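Local structure of elongation factor G (Thermus thermophilus, 2DY1) at residues K135-G140 and L252-R257; V483-E488 and K561-E566; E514-A519 and A535-G540. The protein binds GTP and a magnesium ion and probably acts as a GTPase elongation factor in the translocation step of protein synthesis. All coordinates share one frame; numbering follows the deposited sequence.

Contact 1. Residues K135-G140 and L252-R257; sequences KLDKGG and LASGER. With GTP (guanosine-5'-triphosphate), chain C.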
loop_
_atom_site.group_PDB
_atom_site.type_symbol
_atom_site.label_atom_id
_atom_site.label_comp_id
_atom_site.label_asym_id
_atom_site.label_seq_id
_atom_site.Cartn_x
_atom_site.Cartn_y
_atom_site.Cartn_z
ATOM N N LYS A 135 18.739 18.192 -2.619
ATOM C CA LYS A 135 19.023 18.951 -1.399
ATOM C C LYS A 135 20.479 19.096 -0.956
ATOM O O LYS A 135 20.746 19.362 0.225
ATOM C CB LYS A 135 18.200 18.357 -0.242
ATOM C CG LYS A 135 16.696 18.377 -0.494
ATOM C CD LYS A 135 15.914 17.967 0.773
ATOM C CE LYS A 135 14.411 18.210 0.624
ATOM N NZ LYS A 135 13.652 18.009 1.916
ATOM N N LEU A 136 21.433 18.926 -1.870
ATOM C CA LEU A 136 22.822 19.084 -1.451
ATOM C C LEU A 136 23.071 20.539 -1.003
ATOM O O LEU A 136 24.017 20.797 -0.247
ATOM C CB LEU A 136 23.781 18.697 -2.584
ATOM C CG LEU A 136 25.275 18.678 -2.222
ATOM C CD1 LEU A 136 25.526 17.618 -1.159
ATOM C CD2 LEU A 136 26.123 18.402 -3.462
ATOM N N ASP A 137 22.222 21.470 -1.427
ATOM C CA ASP A 137 22.398 22.879 -1.054
ATOM C C ASP A 137 22.205 23.085 0.437
ATOM O O ASP A 137 22.597 24.126 0.985
ATOM C CB ASP A 137 21.437 23.787 -1.829
ATOM C CG ASP A 137 19.976 23.408 -1.622
ATOM O OD1 ASP A 137 19.626 22.232 -1.896
ATOM O OD2 ASP A 137 19.184 24.288 -1.198
ATOM N N LYS A 138 21.609 22.101 1.102
ATOM C CA LYS A 138 21.406 22.216 2.533
ATOM C C LYS A 138 22.680 21.893 3.335
ATOM O O LYS A 138 22.689 22.039 4.556
ATOM C CB LYS A 138 20.201 21.367 2.955
ATOM C CG LYS A 138 18.932 21.819 2.227
ATOM C CD LYS A 138 17.665 21.109 2.685
ATOM C CE LYS A 138 17.115 21.701 3.975
ATOM N NZ LYS A 138 15.841 21.028 4.367
ATOM N N GLY A 139 23.752 21.459 2.657
ATOM C CA GLY A 139 25.029 21.230 3.344
ATOM C C GLY A 139 25.715 19.881 3.564
ATOM O O GLY A 139 26.774 19.825 4.213
ATOM N N GLY A 140 25.154 18.812 3.015
ATOM C CA GLY A 140 25.700 17.474 3.202
ATOM C C GLY A 140 27.023 17.091 2.561
ATOM O O GLY A 140 27.650 17.879 1.870
ATOM N N LEU A 252 23.099 14.101 -9.809
ATOM C CA LEU A 252 22.911 15.166 -8.839
ATOM C C LEU A 252 22.033 16.234 -9.477
ATOM O O LEU A 252 22.365 16.753 -10.550
ATOM C CB LEU A 252 24.297 15.743 -8.492
ATOM C CG LEU A 252 24.559 16.831 -7.463
ATOM C CD1 LEU A 252 23.995 16.469 -6.094
ATOM C CD2 LEU A 252 26.085 16.994 -7.387
ATOM N N ALA A 253 20.914 16.576 -8.830
ATOM C CA ALA A 253 20.041 17.617 -9.375
ATOM C C ALA A 253 19.143 18.146 -8.270
ATOM O O ALA A 253 18.831 17.431 -7.323
ATOM C CB ALA A 253 19.175 17.061 -10.530
ATOM N N SER A 254 18.742 19.408 -8.399
ATOM C CA SER A 254 17.852 20.025 -7.421
ATOM C C SER A 254 16.853 20.900 -8.170
ATOM O O SER A 254 17.236 21.758 -8.956
ATOM C CB SER A 254 18.625 20.905 -6.447
ATOM O OG SER A 254 17.727 21.752 -5.743
ATOM N N GLY A 255 15.562 20.669 -7.937
ATOM C CA GLY A 255 14.585 21.511 -8.605
ATOM C C GLY A 255 14.460 22.853 -7.899
ATOM O O GLY A 255 14.035 23.831 -8.494
ATOM N N GLU A 256 14.889 22.900 -6.636
ATOM C CA GLU A 256 14.794 24.128 -5.834
ATOM C C GLU A 256 15.899 25.102 -6.238
ATOM O O GLU A 256 15.653 26.284 -6.409
ATOM C CB GLU A 256 14.913 23.773 -4.355
ATOM C CG GLU A 256 14.576 24.889 -3.389
ATOM C CD GLU A 256 13.088 25.134 -3.306
ATOM O OE1 GLU A 256 12.327 24.137 -3.285
ATOM O OE2 GLU A 256 12.681 26.316 -3.255
ATOM N N ARG A 257 17.114 24.590 -6.416
ATOM C CA ARG A 257 18.246 25.427 -6.828
ATOM C C ARG A 257 18.366 25.495 -8.357
ATOM O O ARG A 257 19.207 26.221 -8.883
ATOM C CB ARG A 257 19.559 24.853 -6.265
ATOM C CG ARG A 257 19.634 24.716 -4.763
ATOM C CD ARG A 257 19.595 26.077 -4.108
ATOM N NE ARG A 257 20.656 26.927 -4.629
ATOM C CZ ARG A 257 20.696 28.249 -4.486
ATOM N NH1 ARG A 257 19.728 28.879 -3.834
ATOM N NH2 ARG A 257 21.704 28.942 -5.003
HETATM P PG GTP C . 6.499 13.710 -0.967
HETATM O O1G GTP C . 5.704 14.168 0.352
HETATM O O2G GTP C . 5.537 13.865 -2.242
HETATM O O3G GTP C . 7.070 12.349 -0.856
HETATM O O3B GTP C . 7.643 14.839 -1.077
HETATM P PB GTP C . 8.521 15.129 -2.389
HETATM O O1B GTP C . 9.573 14.091 -2.495
HETATM O O2B GTP C . 7.628 15.325 -3.555
HETATM O O3A GTP C . 9.285 16.477 -1.971
HETATM P PA GTP C . 8.772 17.952 -2.334
HETATM O O1A GTP C . 9.082 18.234 -3.753
HETATM O O2A GTP C . 7.373 18.100 -1.870
HETATM O "O5'" GTP C . 9.729 18.884 -1.441
HETATM C "C5'" GTP C . 9.512 18.936 -0.031
HETATM C "C4'" GTP C . 10.255 20.130 0.565
HETATM O "O4'" GTP C . 11.621 20.020 0.132
HETATM C "C3'" GTP C . 9.714 21.432 -0.031
HETATM O "O3'" GTP C . 9.850 22.479 0.933
HETATM C "C2'" GTP C . 10.652 21.675 -1.212
HETATM O "O2'" GTP C . 10.736 23.080 -1.468
HETATM C "C1'" GTP C . 11.964 21.222 -0.574
HETATM N N9 GTP C . 13.017 20.917 -1.568
HETATM C C8 GTP C . 12.904 20.081 -2.599
HETATM N N7 GTP C . 14.085 19.947 -3.198
HETATM C C5 GTP C . 14.961 20.709 -2.548
HETATM C C6 GTP C . 16.318 20.968 -2.715
HETATM O O6 GTP C . 16.982 20.408 -3.586
HETATM N N1 GTP C . 16.940 21.864 -1.836
HETATM C C2 GTP C . 16.199 22.473 -0.816
HETATM N N2 GTP C . 16.786 23.322 0.022
HETATM N N3 GTP C . 14.893 22.194 -0.684
HETATM C C4 GTP C . 14.277 21.339 -1.514
#
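Asp-137 meets Arg-257 through the face of its carboxylate: Arg-257 CG sits directly over that face, 3.4 Å from Asp-137 CG. Carboxylate and guanidinium planes are only 21° apart, yet no salt bridge forms, and the arginine acts here mainly through its aliphatic part. The acid is turned instead to the guanine of GTP. With its CG placed between the backbone N and the carbonyl carbon (chi1 58°), it presents both oxygens to the base edge. Asp-137 OD1 accepts a hydrogen bond from GTP N1 at 2.7 Å, nearly straight (170°), and OD2 accepts one from GTP N2 at 2.9 Å. An alanine in place of Asp-137 would remove both acceptors and would probably leave N1 and N2 without mates and the base less firmly recognised as guanine.

The ring itself is held between side chains from the two segments. Lys-135 lays its extended chain over one face, CG 3.4 Å from GTP C6, and Glu-256 covers the other with CB 3.5 Å from the same carbon. GTP O6 is gripped by the Lys-135 backbone N from the lysine side and by Ser-254 OG from the glutamate side, the latter at only 2.6 Å. Ser-254 OG in turn accepts from Arg-257 N, an ST motif that fixes where the hydroxyl sits. Glu-256 bends back to the ribose, its OE1 accepting from GTP O2'. Farther from the nucleotide, Leu-136 and Leu-252 cross at about a right angle, Leu-136 CD2 lying 3.9 Å from Leu-252 CD1, and Pro-162 touches both.

Lys-135 to Asp-137 occupy the place of the NKxD (G4) motif and Ser-254 to Glu-256 that of the G5 loop, the two guanine-recognition elements of P-loop GTPases.

Contact 2. Residues V483-E488 and K561-E566; sequences VWLRLE and KKVMAE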
loop_
_atom_site.group_PDB
_atom_site.type_symbol
_atom_site.label_atom_id
_atom_site.label_comp_id
_atom_site.label_asym_id
_atom_site.label_seq_id
_atom_site.Cartn_x
_atom_site.Cartn_y
_atom_site.Cartn_z
ATOM N N VAL A 483 -35.702 -31.619 23.512
ATOM C CA VAL A 483 -34.273 -31.885 23.424
ATOM C C VAL A 483 -33.565 -31.850 24.765
ATOM O O VAL A 483 -33.753 -30.920 25.553
ATOM C CB VAL A 483 -33.603 -30.801 22.498
ATOM C CG1 VAL A 483 -32.090 -30.982 22.459
ATOM C CG2 VAL A 483 -34.191 -30.879 21.101
ATOM N N TRP A 484 -32.763 -32.876 25.047
ATOM C CA TRP A 484 -31.966 -32.863 26.251
ATOM C C TRP A 484 -30.540 -32.601 25.760
ATOM O O TRP A 484 -29.987 -33.354 24.940
ATOM C CB TRP A 484 -32.055 -34.183 27.010
ATOM C CG TRP A 484 -33.343 -34.293 27.756
ATOM C CD1 TRP A 484 -34.531 -34.759 27.271
ATOM C CD2 TRP A 484 -33.586 -33.899 29.118
ATOM N NE1 TRP A 484 -35.501 -34.683 28.256
ATOM C CE2 TRP A 484 -34.950 -34.159 29.393
ATOM C CE3 TRP A 484 -32.781 -33.357 30.130
ATOM C CZ2 TRP A 484 -35.529 -33.891 30.646
ATOM C CZ3 TRP A 484 -33.359 -33.092 31.378
ATOM C CH2 TRP A 484 -34.718 -33.360 31.619
ATOM N N LEU A 485 -29.955 -31.536 26.296
ATOM C CA LEU A 485 -28.630 -31.062 25.911
ATOM C C LEU A 485 -27.621 -30.990 27.054
ATOM O O LEU A 485 -27.925 -30.488 28.130
ATOM C CB LEU A 485 -28.771 -29.648 25.335
ATOM C CG LEU A 485 -27.467 -28.901 25.024
ATOM C CD1 LEU A 485 -26.844 -29.506 23.769
ATOM C CD2 LEU A 485 -27.764 -27.412 24.784
ATOM N N ARG A 486 -26.414 -31.488 26.805
ATOM C CA ARG A 486 -25.333 -31.407 27.782
ATOM C C ARG A 486 -24.257 -30.534 27.121
ATOM O O ARG A 486 -23.903 -30.753 25.965
ATOM C CB ARG A 486 -24.771 -32.811 28.068
ATOM C CG ARG A 486 -23.623 -32.872 29.063
ATOM C CD ARG A 486 -23.139 -34.322 29.167
ATOM N NE ARG A 486 -22.021 -34.525 30.089
ATOM C CZ ARG A 486 -22.136 -34.601 31.412
ATOM N NH1 ARG A 486 -23.319 -34.487 32.001
ATOM N NH2 ARG A 486 -21.057 -34.809 32.157
ATOM N N LEU A 487 -23.760 -29.538 27.854
ATOM C CA LEU A 487 -22.703 -28.649 27.364
ATOM C C LEU A 487 -21.448 -28.900 28.186
ATOM O O LEU A 487 -21.499 -28.982 29.412
ATOM C CB LEU A 487 -23.102 -27.172 27.522
ATOM C CG LEU A 487 -24.252 -26.658 26.660
ATOM C CD1 LEU A 487 -24.437 -25.165 26.947
ATOM C CD2 LEU A 487 -23.961 -26.878 25.176
ATOM N N GLU A 488 -20.313 -29.019 27.515
ATOM C CA GLU A 488 -19.065 -29.254 28.224
ATOM C C GLU A 488 -18.006 -28.303 27.722
ATOM O O GLU A 488 -17.912 -28.044 26.516
ATOM C CB GLU A 488 -18.576 -30.677 27.984
ATOM C CG GLU A 488 -19.595 -31.741 28.316
ATOM C CD GLU A 488 -19.058 -33.138 28.096
ATOM O OE1 GLU A 488 -18.143 -33.309 27.260
ATOM O OE2 GLU A 488 -19.563 -34.071 28.756
ATOM N N LYS A 561 -29.761 -21.968 25.896
ATOM C CA LYS A 561 -29.837 -20.838 26.824
ATOM C C LYS A 561 -29.900 -21.278 28.285
ATOM O O LYS A 561 -29.186 -20.746 29.139
ATOM C CB LYS A 561 -31.060 -19.979 26.504
ATOM C CG LYS A 561 -31.113 -19.457 25.079
ATOM C CD LYS A 561 -29.990 -18.471 24.783
ATOM C CE LYS A 561 -30.181 -17.824 23.411
ATOM N NZ LYS A 561 -29.113 -16.835 23.087
ATOM N N LYS A 562 -30.756 -22.255 28.577
ATOM C CA LYS A 562 -30.895 -22.752 29.942
ATOM C C LYS A 562 -29.609 -23.388 30.447
ATOM O O LYS A 562 -29.128 -23.078 31.535
ATOM C CB LYS A 562 -32.024 -23.789 30.002
ATOM C CG LYS A 562 -32.171 -24.464 31.359
ATOM C CD LYS A 562 -33.190 -25.608 31.321
ATOM C CE LYS A 562 -34.547 -25.149 30.776
ATOM N NZ LYS A 562 -35.590 -26.234 30.822
ATOM N N VAL A 563 -29.039 -24.284 29.644
ATOM C CA VAL A 563 -27.841 -24.977 30.072
ATOM C C VAL A 563 -26.597 -24.099 30.203
ATOM O O VAL A 563 -25.834 -24.245 31.157
ATOM C CB VAL A 563 -27.549 -26.178 29.131
ATOM C CG1 VAL A 563 -26.349 -26.963 29.640
ATOM C CG2 VAL A 563 -28.781 -27.085 29.069
ATOM N N MET A 564 -26.380 -23.187 29.258
ATOM C CA MET A 564 -25.196 -22.342 29.350
ATOM C C MET A 564 -25.176 -21.550 30.659
ATOM O O MET A 564 -24.110 -21.324 31.239
ATOM C CB MET A 564 -25.120 -21.367 28.176
ATOM C CG MET A 564 -23.927 -20.436 28.288
ATOM S SD MET A 564 -23.832 -19.231 26.964
ATOM C CE MET A 564 -22.364 -18.295 27.532
ATOM N N ALA A 565 -26.347 -21.141 31.127
ATOM C CA ALA A 565 -26.437 -20.369 32.368
ATOM C C ALA A 565 -26.009 -21.168 33.602
ATOM O O ALA A 565 -25.608 -20.597 34.625
ATOM C CB ALA A 565 -27.850 -19.854 32.548
ATOM N N GLU A 566 -26.095 -22.493 33.511
ATOM C CA GLU A 566 -25.712 -23.355 34.621
ATOM C C GLU A 566 -24.285 -23.825 34.430
ATOM O O GLU A 566 -23.740 -24.534 35.276
ATOM C CB GLU A 566 -26.626 -24.587 34.680
ATOM C CG GLU A 566 -28.104 -24.295 34.470
ATOM C CD GLU A 566 -28.951 -25.562 34.384
ATOM O OE1 GLU A 566 -30.178 -25.441 34.180
ATOM O OE2 GLU A 566 -28.396 -26.677 34.517
#
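Val-563 gives up the most surface here, projecting from the helix and facing Leu-485 and Leu-487 on the strand with its two methyl branches. Its CG1, anti to the backbone N (chi1 -176°), lies obliquely against Leu-487, 3.7 Å from Leu-487 CG. The other branch turns to the preceding inward-facing residue, where Val-563 CG2 rests 3.6 Å from the carbonyl oxygen Leu-485 O. The side chains of that pair meet more loosely, Leu-485 CD2 to Val-563 CG2 being 4.4 Å.

Leu-487 comes second. Its CD1 is stretched out opposite CA (chi2 -178°), which carries that methyl past the valine to the helix backbone: Leu-487 CD1 stands 3.6 Å from Met-564 N and 4.0 Å from Met-564 CB. The leucine tip thus fits against both Val-563 and the start of Met-564, whose extended chain leads away from the strand to Val-524 and Val-530. The side chains that meet are all apolar and buried, though two of the nearest approaches bring a methyl to a backbone O or N. On the strand face turned away from the helix, Arg-486 NE and Glu-488 OE2 form a salt bridge at 2.8 Å, with the oxygen at the edge of the guanidinium.

The strand and helix segments run in roughly the same direction, 35° apart, with their axes 8.5 Å from each other at closest. The hydrophobic row continues along the same helix, where Leu-485 touches Ala-559 and Leu-487 touches Phe-560. Ile-460 of strand 457-460 packs on Leu-487 and Met-564. Helix 549-566 covers the sheet face that carries Leu-485 and Leu-487, on strand 477-489 between strands 464-474 and 533-541.

Contact 3. Residues E514-A519 and A535-G540; sequences EGIKEA and AIVYNG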
loop_
_atom_site.group_PDB
_atom_site.type_symbol
_atom_site.label_atom_id
_atom_site.label_comp_id
_atom_site.label_asym_id
_atom_site.label_seq_id
_atom_site.Cartn_x
_atom_site.Cartn_y
_atom_site.Cartn_z
ATOM N N GLU A 514 -28.595 -26.581 14.236
ATOM C CA GLU A 514 -28.851 -25.198 13.808
ATOM C C GLU A 514 -29.309 -24.338 14.978
ATOM O O GLU A 514 -28.843 -23.217 15.156
ATOM C CB GLU A 514 -29.940 -25.153 12.732
ATOM C CG GLU A 514 -29.510 -25.506 11.327
ATOM C CD GLU A 514 -30.681 -25.442 10.351
ATOM O OE1 GLU A 514 -31.449 -24.450 10.406
ATOM O OE2 GLU A 514 -30.832 -26.376 9.533
ATOM N N GLY A 515 -30.251 -24.861 15.763
ATOM C CA GLY A 515 -30.765 -24.130 16.908
ATOM C C GLY A 515 -29.714 -23.838 17.962
ATOM O O GLY A 515 -29.730 -22.795 18.608
ATOM N N ILE A 516 -28.804 -24.781 18.168
ATOM C CA ILE A 516 -27.737 -24.570 19.134
ATOM C C ILE A 516 -26.797 -23.502 18.599
ATOM O O ILE A 516 -26.410 -22.591 19.331
ATOM C CB ILE A 516 -26.940 -25.887 19.400
ATOM C CG1 ILE A 516 -27.766 -26.795 20.322
ATOM C CG2 ILE A 516 -25.590 -25.567 20.034
ATOM C CD1 ILE A 516 -27.610 -28.281 20.019
ATOM N N LYS A 517 -26.432 -23.608 17.324
ATOM C CA LYS A 517 -25.532 -22.618 16.748
ATOM C C LYS A 517 -26.156 -21.221 16.789
ATOM O O LYS A 517 -25.477 -20.237 17.083
ATOM C CB LYS A 517 -25.152 -22.999 15.318
ATOM C CG LYS A 517 -24.154 -24.157 15.226
ATOM C CD LYS A 517 -23.856 -24.475 13.764
ATOM C CE LYS A 517 -22.746 -25.496 13.618
ATOM N NZ LYS A 517 -22.463 -25.793 12.182
ATOM N N GLU A 518 -27.455 -21.135 16.526
ATOM C CA GLU A 518 -28.130 -19.841 16.545
ATOM C C GLU A 518 -28.147 -19.215 17.937
ATOM O O GLU A 518 -27.888 -18.019 18.086
ATOM C CB GLU A 518 -29.547 -19.990 15.971
ATOM C CG GLU A 518 -29.517 -20.437 14.502
ATOM C CD GLU A 518 -30.880 -20.819 13.933
ATOM O OE1 GLU A 518 -31.814 -21.088 14.718
ATOM O OE2 GLU A 518 -31.005 -20.869 12.690
ATOM N N ALA A 519 -28.415 -20.014 18.966
ATOM C CA ALA A 519 -28.448 -19.491 20.320
ATOM C C ALA A 519 -27.042 -19.140 20.779
ATOM O O ALA A 519 -26.853 -18.262 21.624
ATOM C CB ALA A 519 -29.066 -20.520 21.275
ATOM N N ALA A 535 -21.385 -29.653 22.433
ATOM C CA ALA A 535 -22.818 -29.784 22.646
ATOM C C ALA A 535 -23.186 -31.237 22.357
ATOM O O ALA A 535 -22.969 -31.738 21.251
ATOM C CB ALA A 535 -23.583 -28.844 21.705
ATOM N N ILE A 536 -23.749 -31.900 23.358
ATOM C CA ILE A 536 -24.154 -33.293 23.253
ATOM C C ILE A 536 -25.675 -33.408 23.394
ATOM O O ILE A 536 -26.239 -33.018 24.424
ATOM C CB ILE A 536 -23.481 -34.124 24.373
ATOM C CG1 ILE A 536 -21.953 -33.982 24.283
ATOM C CG2 ILE A 536 -23.879 -35.587 24.241
ATOM C CD1 ILE A 536 -21.203 -34.650 25.434
ATOM N N VAL A 537 -26.339 -33.922 22.355
ATOM C CA VAL A 537 -27.790 -34.119 22.410
ATOM C C VAL A 537 -27.928 -35.592 22.759
ATOM O O VAL A 537 -27.569 -36.471 21.963
ATOM C CB VAL A 537 -28.443 -33.770 21.066
ATOM C CG1 VAL A 537 -29.944 -34.177 21.074
ATOM C CG2 VAL A 537 -28.305 -32.267 20.837
ATOM N N TYR A 538 -28.444 -35.853 23.958
ATOM C CA TYR A 538 -28.488 -37.214 24.472
ATOM C C TYR A 538 -29.826 -37.850 24.770
ATOM O O TYR A 538 -29.882 -39.027 25.112
ATOM C CB TYR A 538 -27.622 -37.285 25.726
ATOM C CG TYR A 538 -28.132 -36.469 26.899
ATOM C CD1 TYR A 538 -27.822 -35.107 27.036
ATOM C CD2 TYR A 538 -28.922 -37.065 27.882
ATOM C CE1 TYR A 538 -28.293 -34.380 28.130
ATOM C CE2 TYR A 538 -29.394 -36.349 28.968
ATOM C CZ TYR A 538 -29.078 -35.008 29.089
ATOM O OH TYR A 538 -29.549 -34.307 30.172
ATOM N N ASN A 539 -30.902 -37.080 24.672
ATOM C CA ASN A 539 -32.222 -37.636 24.925
ATOM C C ASN A 539 -33.216 -36.624 24.351
ATOM O O ASN A 539 -32.828 -35.528 23.923
ATOM C CB ASN A 539 -32.431 -37.834 26.440
ATOM C CG ASN A 539 -33.646 -38.701 26.776
ATOM O OD1 ASN A 539 -34.101 -38.732 27.931
ATOM N ND2 ASN A 539 -34.159 -39.415 25.788
ATOM N N GLY A 540 -34.484 -37.000 24.319
ATOM C CA GLY A 540 -35.497 -36.106 23.785
ATOM C C GLY A 540 -36.673 -36.946 23.340
ATOM O O GLY A 540 -36.764 -38.139 23.658
#
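No flat group takes part where Ile-516 meets Ala-535 and Val-537; the contact is purely aliphatic. The ring within these segments, that of Tyr-538, belongs to the strand but stands clear of the helix, and what lies at its edge, in the ring plane, is the carbonyl oxygen Ile-536 O, 3.7 Å from Tyr-538 CD1.

Of residues 514-519, Ile-516 alone reaches the 535-540 segment, and it divides its two branches between two strand residues. The CG2 methyl, anti to the backbone N, drops towards the strand and comes 4.2 Å from Ala-535 CB. The longer branch leaves on the amide side (chi1 -77°) and ends in CD1, 4.1 Å from Val-537 CG2, the two side chains crossing at a slant. Its last torsion is unusual: chi2 is 145°, well short of fully staggered, so CD1 is swung aside from the usual extended position. Since Ala-535 has only a methyl to offer, the strand is low at that point, and Ile-516 bridges from this short residue to the taller Val-537.

Helix 509-520 links strand 494-497 to strand 533-541, the two lying side by side and parallel, and the contact therefore sits inside a beta-alpha-beta crossover. In the ribosomal protein S5-like fold, to which domain IV belongs by family, this crossover is left-handed.

The residues that face the helix are two apart on the strand, Ala-535 and Val-537, while Ile-536 between them points to the other side of the sheet. Phe-495 of strand 494-497 touches both Ile-516 and Val-537 and widens the apolar patch. At the helix's far end Ala-519 packs against Ser-557 and Phe-560 of helix 549-566, and its carbonyl oxygen accepts a hydrogen bond from Lys-561 NZ.

How the contacts relate
From the N terminus, the chain first closes contact 1, where the loop after strand 129-134 meets the loop after strand 248-252 within the GTP-binding domain. That closure is complete long before domain IV begins. There, strand 477-489 opens contact 2, which helix 549-566 closes; contact 3, from helix 509-520 to strand 533-541, opens and shuts wholly within that span. Contacts 2 and 3 have centres about 8 Å apart and share a sheet, their strands being joined edge to edge by probable backbone hydrogen bonds, so both helices are fastened to it. Contact 1 lies across the molecule's centre, about 57 Å from either at nearest atoms.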